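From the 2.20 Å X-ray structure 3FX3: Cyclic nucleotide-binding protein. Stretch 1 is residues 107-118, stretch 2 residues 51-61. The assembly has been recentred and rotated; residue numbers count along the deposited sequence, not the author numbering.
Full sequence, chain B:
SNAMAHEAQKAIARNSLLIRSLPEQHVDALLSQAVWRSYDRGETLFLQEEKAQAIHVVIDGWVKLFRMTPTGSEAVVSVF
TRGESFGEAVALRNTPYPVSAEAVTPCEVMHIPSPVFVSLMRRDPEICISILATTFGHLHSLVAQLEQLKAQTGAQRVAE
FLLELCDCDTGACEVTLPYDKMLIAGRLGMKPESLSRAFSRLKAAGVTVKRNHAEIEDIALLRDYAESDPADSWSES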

# COMPACT_ATOMS: atom_id res chain seq x y z
N CYS B 107 24.58 -12.51 1.48
CA CYS B 107 23.75 -11.60 0.65
C CYS B 107 24.49 -11.07 -0.54
O CYS B 107 25.68 -10.86 -0.47
CB CYS B 107 23.38 -10.36 1.46
SG CYS B 107 22.12 -10.77 2.59
N GLU B 108 23.76 -10.77 -1.61
CA GLU B 108 24.21 -9.87 -2.66
C GLU B 108 23.25 -8.70 -2.68
O GLU B 108 22.05 -8.90 -2.63
CB GLU B 108 24.18 -10.54 -4.04
CG GLU B 108 25.32 -11.47 -4.25
CD GLU B 108 25.25 -12.19 -5.58
OE1 GLU B 108 24.62 -11.68 -6.55
OE2 GLU B 108 25.86 -13.29 -5.65
N VAL B 109 23.79 -7.49 -2.76
CA VAL B 109 23.00 -6.28 -2.78
C VAL B 109 23.46 -5.39 -3.93
O VAL B 109 24.64 -5.33 -4.28
CB VAL B 109 23.12 -5.54 -1.45
CG1 VAL B 109 22.26 -4.25 -1.44
CG2 VAL B 109 22.77 -6.47 -0.29
N MSE B 110 22.50 -4.68 -4.52
CA MSE B 110 22.77 -3.64 -5.47
C MSE B 110 22.51 -2.31 -4.79
O MSE B 110 21.39 -2.03 -4.33
CB MSE B 110 21.85 -3.78 -6.68
CG MSE B 110 22.24 -2.85 -7.83
SE MSE B 110 20.86 -2.81 -9.20
CE MSE B 110 19.49 -1.84 -8.22
N HIS B 111 23.51 -1.47 -4.76
CA HIS B 111 23.37 -0.15 -4.14
C HIS B 111 23.32 0.91 -5.25
O HIS B 111 24.21 0.97 -6.09
CB HIS B 111 24.58 0.14 -3.23
CG HIS B 111 24.80 -0.86 -2.13
ND1 HIS B 111 24.13 -0.80 -0.93
CD2 HIS B 111 25.70 -1.86 -2.01
CE1 HIS B 111 24.55 -1.79 -0.15
NE2 HIS B 111 25.52 -2.42 -0.77
N ILE B 112 22.32 1.76 -5.23
CA ILE B 112 22.24 2.90 -6.15
C ILE B 112 22.66 4.15 -5.39
O ILE B 112 21.98 4.53 -4.43
CB ILE B 112 20.83 3.12 -6.66
CG1 ILE B 112 20.30 1.88 -7.37
CG2 ILE B 112 20.83 4.32 -7.66
CD1 ILE B 112 21.12 1.45 -8.55
N PRO B 113 23.77 4.79 -5.79
CA PRO B 113 24.17 5.97 -5.03
C PRO B 113 23.09 7.04 -5.07
O PRO B 113 22.51 7.29 -6.10
CB PRO B 113 25.45 6.46 -5.71
CG PRO B 113 25.93 5.32 -6.52
CD PRO B 113 24.74 4.43 -6.84
N SER B 114 22.81 7.65 -3.93
CA SER B 114 21.75 8.65 -3.84
C SER B 114 21.91 9.79 -4.84
O SER B 114 20.93 10.15 -5.50
CB SER B 114 21.69 9.23 -2.43
OG SER B 114 21.42 8.18 -1.53
N PRO B 115 23.13 10.36 -4.97
CA PRO B 115 23.25 11.47 -5.91
C PRO B 115 22.94 11.07 -7.35
O PRO B 115 22.48 11.92 -8.10
CB PRO B 115 24.71 11.96 -5.75
CG PRO B 115 25.16 11.41 -4.38
CD PRO B 115 24.42 10.06 -4.30
N VAL B 116 23.10 9.80 -7.73
CA VAL B 116 22.76 9.39 -9.09
C VAL B 116 21.25 9.55 -9.33
O VAL B 116 20.81 10.01 -10.40
CB VAL B 116 23.20 7.94 -9.34
CG1 VAL B 116 22.45 7.33 -10.54
CG2 VAL B 116 24.77 7.88 -9.49
N PHE B 117 20.46 9.17 -8.34
CA PHE B 117 19.02 9.24 -8.46
C PHE B 117 18.53 10.68 -8.28
O PHE B 117 17.69 11.17 -9.05
CB PHE B 117 18.41 8.30 -7.41
CG PHE B 117 16.93 8.14 -7.50
CD1 PHE B 117 16.26 8.22 -8.70
CD2 PHE B 117 16.20 7.86 -6.38
CE1 PHE B 117 14.86 8.05 -8.74
CE2 PHE B 117 14.83 7.69 -6.43
CZ PHE B 117 14.16 7.78 -7.62
N VAL B 118 19.03 11.36 -7.26
CA VAL B 118 18.62 12.73 -7.00
C VAL B 118 18.98 13.69 -8.14
O VAL B 118 18.14 14.53 -8.56
CB VAL B 118 19.17 13.22 -5.63
CG1 VAL B 118 19.03 14.71 -5.49
CG2 VAL B 118 18.42 12.49 -4.48
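Stretch 2 51-61: KAQAIHVVIDG

Stretch 2 lies alongside stretch 1 as an antiparallel neighbour. Its extended segment, which includes Ala54 to Val58, runs against the strand Cys107 to Pro113. The axes approach to 4.4 Å and cross at 156°. Together the two stretches bury 793 Å².

The register is set by backbone pairs. Ile55 and Ile112 exchange two hydrogen bonds, Ile55 N to Ile112 O and Ile112 N to Ile55 O, both 2.9 Å. Val57 and Met110 do the same: Met110 N to Val57 O is 2.8 Å and Val57 N to Met110 O is 3.0 Å. Beyond Val58 the pairing slips by one residue. Here stretch 2 forms a beta bulge, and the chain turns a corner at Ile59. Glu108 O accepts from both Ile59 N (2.9 Å) and Asp60 N (3.2 Å). Glu108 N then donates to Asp60 O at 3.0 Å.

The extra residue of the bulge is also a bump. The CA-to-CB bond of Ile59 points toward stretch 1, and its CD1 lies 4.0 Å from Met110 CB. Val57 packs on the same selenomethionine, with Val57 CG2 3.7 Å from Met110 CE. Ile55 lies on the same face as Met110 and Val57. Its chi1 is m and chi2 is t, and its CD1 reaches Phe117 CD2 at 3.7 Å. The contact thus carries the apolar packing past the strand and onto the helix that follows. That helix runs nearly perpendicular to strand 54-58, at 99°.

The other face carries Val109, His111, His56 and Val58. The two histidines meet rim to rim, with ring planes at 88° and centroids 5.0 Å apart. His111 ND1 and His56 ND1 share a hydrogen bond of 2.8 Å. Ala54 CB sits beside this pair, 4.0 Å from His111 CB. Val109 CG1 lies 3.4 Å from Val57 O.

At the Pro113 end the backbones draw close: Pro113 CA and Ala54 CA are 4.1 Å apart. The CA-to-CB bond of Ala54 points sideways and that of Pro113 points away, so the two side chains diverge. Ser114 opens the helix and keeps hold of the loop before the strand. Ser114 N donates to Gln53 O at 2.9 Å, almost in line, and Ser114 OG donates to Ala52 O at 3.3 Å.

At the other end Gly61 leaves a hollow beside Cys107. Cys107 SG comes within 4.0 Å of Gly61 C. A CB on Gly61 would fall 3.0 Å from Cys107 SG, a clash. The backbone angles of Gly61, 92°/-169°, also call for glycine by themselves.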

# COMPACT_ATOMS: atom_id res chain seq x y z
N LYS B 51 25.42 8.32 7.26
CA LYS B 51 24.77 9.06 6.16
C LYS B 51 24.16 8.09 5.17
O LYS B 51 24.78 7.09 4.82
CB LYS B 51 25.76 9.91 5.37
CG LYS B 51 26.41 11.00 6.15
CD LYS B 51 27.37 11.84 5.26
CE LYS B 51 28.51 12.49 6.08
NZ LYS B 51 29.36 13.42 5.23
N ALA B 52 22.97 8.40 4.69
CA ALA B 52 22.27 7.52 3.76
C ALA B 52 22.74 7.82 2.34
O ALA B 52 22.15 8.63 1.64
CB ALA B 52 20.75 7.71 3.88
N GLN B 53 23.78 7.16 1.89
CA GLN B 53 24.42 7.54 0.64
C GLN B 53 23.97 6.71 -0.54
O GLN B 53 24.41 6.96 -1.65
CB GLN B 53 25.93 7.40 0.78
CG GLN B 53 26.54 8.30 1.81
CD GLN B 53 27.99 7.91 2.06
OE1 GLN B 53 28.31 6.77 2.49
NE2 GLN B 53 28.89 8.85 1.75
N ALA B 54 23.12 5.72 -0.31
CA ALA B 54 22.63 4.86 -1.37
C ALA B 54 21.28 4.32 -0.98
O ALA B 54 20.90 4.33 0.22
CB ALA B 54 23.61 3.67 -1.62
N ILE B 55 20.55 3.87 -1.99
CA ILE B 55 19.33 3.13 -1.81
C ILE B 55 19.66 1.68 -2.12
O ILE B 55 20.44 1.41 -3.03
CB ILE B 55 18.22 3.63 -2.75
CG1 ILE B 55 17.91 5.12 -2.48
CG2 ILE B 55 16.96 2.82 -2.56
CD1 ILE B 55 16.94 5.74 -3.50
N HIS B 56 19.05 0.76 -1.40
CA HIS B 56 19.47 -0.64 -1.39
C HIS B 56 18.44 -1.57 -1.95
O HIS B 56 17.27 -1.46 -1.64
CB HIS B 56 19.84 -1.05 0.04
CG HIS B 56 20.62 -0.01 0.76
ND1 HIS B 56 21.96 0.21 0.53
CD2 HIS B 56 20.24 0.92 1.67
CE1 HIS B 56 22.38 1.21 1.29
NE2 HIS B 56 21.35 1.66 1.99
N VAL B 57 18.91 -2.52 -2.75
CA VAL B 57 18.09 -3.54 -3.34
C VAL B 57 18.73 -4.92 -3.14
O VAL B 57 19.86 -5.17 -3.63
CB VAL B 57 17.91 -3.30 -4.85
CG1 VAL B 57 16.93 -4.32 -5.41
CG2 VAL B 57 17.41 -1.85 -5.14
N VAL B 58 18.05 -5.81 -2.43
CA VAL B 58 18.56 -7.16 -2.19
C VAL B 58 18.44 -7.96 -3.49
O VAL B 58 17.38 -7.94 -4.12
CB VAL B 58 17.81 -7.86 -1.06
CG1 VAL B 58 18.43 -9.26 -0.76
CG2 VAL B 58 17.81 -6.97 0.18
N ILE B 59 19.54 -8.56 -3.94
CA ILE B 59 19.55 -9.42 -5.11
C ILE B 59 19.42 -10.87 -4.67
O ILE B 59 18.77 -11.68 -5.35
CB ILE B 59 20.84 -9.26 -5.90
CG1 ILE B 59 21.01 -7.80 -6.34
CG2 ILE B 59 20.88 -10.24 -7.09
CD1 ILE B 59 19.79 -7.16 -7.01
N ASP B 60 20.02 -11.21 -3.53
CA ASP B 60 19.95 -12.57 -2.99
C ASP B 60 20.17 -12.54 -1.49
O ASP B 60 20.94 -11.70 -1.00
CB ASP B 60 21.06 -13.44 -3.60
CG ASP B 60 20.85 -14.94 -3.34
OD1 ASP B 60 19.83 -15.49 -3.80
OD2 ASP B 60 21.67 -15.54 -2.63
N GLY B 61 19.53 -13.44 -0.76
CA GLY B 61 19.73 -13.54 0.70
C GLY B 61 18.74 -12.71 1.49
O GLY B 61 17.77 -12.23 0.95